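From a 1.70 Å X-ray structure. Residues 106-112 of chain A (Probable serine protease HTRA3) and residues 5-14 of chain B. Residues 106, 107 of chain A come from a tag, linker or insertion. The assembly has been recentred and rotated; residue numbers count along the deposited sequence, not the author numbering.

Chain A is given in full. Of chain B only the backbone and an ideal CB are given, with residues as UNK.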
# COMPACT_ATOMS: atom_id res chain seq x y z
N GLY A 106 -12.97 7.01 8.36
CA GLY A 106 -12.45 7.08 7.00
C GLY A 106 -11.04 7.62 6.88
O GLY A 106 -10.60 7.99 5.78
N GLY A 107 -10.32 7.66 8.00
CA GLY A 107 -8.96 8.19 8.04
C GLY A 107 -7.91 7.35 7.33
O GLY A 107 -6.75 7.76 7.21
N PHE A 108 -8.29 6.16 6.88
CA PHE A 108 -7.35 5.30 6.12
C PHE A 108 -7.02 5.86 4.75
O PHE A 108 -5.90 5.75 4.24
CB PHE A 108 -7.98 3.93 5.94
CG PHE A 108 -7.06 2.90 5.32
CD1 PHE A 108 -5.98 2.39 6.01
CD2 PHE A 108 -7.30 2.45 4.02
CE1 PHE A 108 -5.17 1.43 5.43
CE2 PHE A 108 -6.49 1.49 3.43
CZ PHE A 108 -5.42 0.98 4.14
N GLY A 109 -8.01 6.46 4.11
CA GLY A 109 -7.82 6.91 2.73
C GLY A 109 -7.82 5.72 1.78
O GLY A 109 -8.57 4.76 1.98
N ARG A 110 -7.00 5.79 0.74
CA ARG A 110 -6.81 4.65 -0.13
C ARG A 110 -5.50 4.66 -0.87
O ARG A 110 -4.97 5.71 -1.17
CB ARG A 110 -7.94 4.50 -1.14
CG ARG A 110 -8.07 5.57 -2.14
CD ARG A 110 -9.22 5.18 -3.09
NE ARG A 110 -9.51 6.23 -4.05
CZ ARG A 110 -10.22 7.33 -3.78
NH1 ARG A 110 -10.68 7.56 -2.56
NH2 ARG A 110 -10.43 8.21 -4.74
N TRP A 111 -5.04 3.45 -1.19
CA TRP A 111 -3.83 3.24 -1.98
C TRP A 111 -4.09 3.62 -3.42
O TRP A 111 -5.20 3.38 -3.95
CB TRP A 111 -3.36 1.79 -1.90
CG TRP A 111 -2.69 1.47 -0.63
CD1 TRP A 111 -3.19 0.77 0.42
CD2 TRP A 111 -1.36 1.85 -0.28
NE1 TRP A 111 -2.25 0.70 1.42
CE2 TRP A 111 -1.12 1.34 1.01
CE3 TRP A 111 -0.35 2.53 -0.94
CZ2 TRP A 111 0.09 1.53 1.65
CZ3 TRP A 111 0.85 2.73 -0.30
CH2 TRP A 111 1.05 2.23 0.99
N VAL A 112 -3.08 4.20 -4.03
CA VAL A 112 -3.12 4.54 -5.46
C VAL A 112 -1.73 4.43 -6.08
O VAL A 112 -1.58 4.50 -7.32
CB VAL A 112 -3.68 5.98 -5.64
CG1 VAL A 112 -2.68 7.04 -5.21
CG2 VAL A 112 -4.15 6.22 -7.05
OXT VAL A 112 -0.76 4.28 -5.32
N UNK B 5 -2.82 -2.84 -13.99
CA UNK B 5 -2.88 -1.91 -12.88
C UNK B 5 -1.81 -0.86 -13.05
O UNK B 5 -0.66 -1.22 -13.30
CB UNK B 5 -2.72 -2.64 -11.54
N UNK B 6 -2.20 0.41 -12.93
CA UNK B 6 -1.29 1.56 -12.97
C UNK B 6 -1.27 2.12 -11.57
O UNK B 6 -2.32 2.33 -10.97
CB UNK B 6 -1.72 2.61 -13.99
N UNK B 7 -0.08 2.36 -11.03
CA UNK B 7 -0.00 2.84 -9.66
C UNK B 7 1.19 3.74 -9.43
O UNK B 7 2.20 3.66 -10.12
CB UNK B 7 0.06 1.66 -8.69
N UNK B 8 1.04 4.63 -8.45
CA UNK B 8 2.19 5.44 -8.03
C UNK B 8 2.73 5.13 -6.63
O UNK B 8 3.85 5.54 -6.31
CB UNK B 8 1.80 6.92 -8.09
N UNK B 9 1.97 4.42 -5.80
CA UNK B 9 2.48 3.96 -4.53
C UNK B 9 2.36 4.91 -3.35
O UNK B 9 3.28 5.04 -2.54
CB UNK B 9 3.96 3.60 -4.71
N UNK B 10 1.21 5.57 -3.24
CA UNK B 10 0.91 6.32 -2.02
C UNK B 10 -0.45 5.93 -1.48
O UNK B 10 -1.34 5.56 -2.27
CB UNK B 10 0.96 7.83 -2.28
N UNK B 11 -0.60 6.04 -0.15
CA UNK B 11 -1.92 5.95 0.47
C UNK B 11 -2.34 7.41 0.75
O UNK B 11 -1.65 8.13 1.45
CB UNK B 11 -1.90 5.10 1.74
N UNK B 12 -3.40 7.84 0.07
CA UNK B 12 -3.76 9.23 -0.01
C UNK B 12 -5.03 9.52 0.75
O UNK B 12 -5.92 8.66 0.87
CB UNK B 12 -3.91 9.66 -1.47
N UNK B 13 -5.12 10.73 1.29
CA UNK B 13 -6.29 11.21 2.00
C UNK B 13 -6.65 12.61 1.51
O UNK B 13 -5.77 13.47 1.35
CB UNK B 13 -6.05 11.21 3.51
N UNK B 14 -7.94 12.86 1.26
CA UNK B 14 -8.39 14.21 0.91
C UNK B 14 -8.22 15.20 2.08
O UNK B 14 -8.65 14.92 3.20
CB UNK B 14 -9.86 14.17 0.47

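The C-terminal tail of chain A pairs antiparallel with positions 11 and 12 of chain B, and its terminal carboxylate meets positions 8 to 10.

Positions 5 and 6 have no atom of chain A within 5.5 Å of their ideal CB, so almost any side chain would do. They are lysine and arginine; the backbone O of R6(B) shares a water with V112(A) O. At position 7, CA-to-CB points sideways, with the ideal CB 3.6 Å from V112(A) O; beyond CB the contact sets little, so many residues would do. F7(B) has its ring leading away, while its CA lies 3.3 Å from V112(A) O.

Position 8 offers its N to the carboxylate; its sideways CB lies 4.2 Å from V112(A) O, and an aliphatic branch could extend from it to V112(A) CG1. It is isoleucine: I8(B) N donates to V112(A) O at 2.9 Å, and its CG1 lies 4.0 Å from V112(A) CG1.

Position 9 has phi 87° and psi 42°, where a CB would jam against the preceding carbonyl O. Glycine is called for, and G9(B) N donates to V112(A) OXT at 2.8 Å.

At position 10 CA-to-CB points away, yet V112(A) CG1 is 4.7 Å from the ideal CB, so a branched or long apolar side chain could reach it. It is isoleucine, I10(B) CG1 lying 3.5 Å from V112(A) CG1. Its N donates to V112(A) OXT, and its O accepts from V112(A) N.

Position 11 pairs with W111(A), its CB over the indole, with the F108(A) ring and carbonyl beyond. A long side chain ending in a flat donor suits this path; a shorter aliphatic one could cover only the indole. The residue is arginine. R11(B) CB sits 3.8 Å from the centroid of the W111(A) six-membered ring, the guanidinium stacks on F108(A) with planes at 7°, and R11(B) NH1 donates to F108(A) O at 2.8 Å.

Position 12 shares the other face of the sheet with R110(A), and V112(A) CG1 is 4.7 Å from its ideal CB. A long, flexible apolar chain fits. It is methionine: M12(B) CE lies 3.8 Å from V112(A) CB and over one face of the R110(A) guanidinium. The backbone pairs twice, M12(B) N to R110(A) O and R110(A) N to M12(B) O.

At position 13 CA-to-CB points sideways, the ideal CB 5.1 Å from G107(A) O, a linker carbonyl that long polar chains could reach. R13(B) lays its guanidinium face against that oxygen, NE 3.1 Å from G107(A) O at an angle too poor for a hydrogen bond.

Position 14 is out of reach; it is threonine.

Chain B 5-14: KRFIGIRMRT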
# COMPACT_ATOMS: atom_id res chain seq x y z
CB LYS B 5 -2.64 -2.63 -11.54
CG LYS B 5 -2.89 -1.74 -10.38
CD LYS B 5 -4.35 -1.68 -10.08
CE LYS B 5 -4.63 -0.79 -8.90
NZ LYS B 5 -6.11 -0.72 -8.72
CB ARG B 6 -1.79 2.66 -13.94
CG ARG B 6 -1.84 2.20 -15.36
CD ARG B 6 -2.84 2.95 -16.25
NE ARG B 6 -3.36 1.99 -17.22
CZ ARG B 6 -2.66 1.53 -18.27
NH1 ARG B 6 -1.46 1.99 -18.55
NH2 ARG B 6 -3.19 0.58 -19.03
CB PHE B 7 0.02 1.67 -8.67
CG PHE B 7 1.33 0.92 -8.61
CD1 PHE B 7 1.63 -0.08 -9.52
CD2 PHE B 7 2.27 1.21 -7.61
CE1 PHE B 7 2.85 -0.77 -9.44
CE2 PHE B 7 3.45 0.56 -7.55
CZ PHE B 7 3.76 -0.43 -8.45
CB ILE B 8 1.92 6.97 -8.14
CG1 ILE B 8 0.74 7.42 -7.28
CG2 ILE B 8 1.69 7.32 -9.62
CD1 ILE B 8 0.53 8.93 -7.19
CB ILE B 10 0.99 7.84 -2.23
CG1 ILE B 10 -0.05 8.32 -3.22
CG2 ILE B 10 2.36 8.30 -2.71
CD1 ILE B 10 -0.21 9.86 -3.20
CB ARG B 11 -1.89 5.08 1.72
CG ARG B 11 -3.28 5.00 2.37
CD ARG B 11 -3.58 3.66 2.99
NE ARG B 11 -2.68 3.31 4.08
CZ ARG B 11 -2.75 3.81 5.30
NH1 ARG B 11 -3.68 4.70 5.60
NH2 ARG B 11 -1.90 3.40 6.24
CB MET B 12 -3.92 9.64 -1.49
CG MET B 12 -5.02 8.91 -2.24
SD MET B 12 -5.34 9.50 -3.90
CE MET B 12 -6.50 8.30 -4.45
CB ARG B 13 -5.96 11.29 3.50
CG ARG B 13 -5.71 9.95 4.14
CD ARG B 13 -5.26 10.07 5.59
NE ARG B 13 -6.26 10.71 6.45
CZ ARG B 13 -6.04 11.11 7.70
NH1 ARG B 13 -4.84 11.00 8.27
NH2 ARG B 13 -7.03 11.65 8.40
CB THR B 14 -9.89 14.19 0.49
OG1 THR B 14 -10.05 13.32 -0.63
CG2 THR B 14 -10.37 15.59 0.13
O HOH W 1 -3.43 2.92 -8.65
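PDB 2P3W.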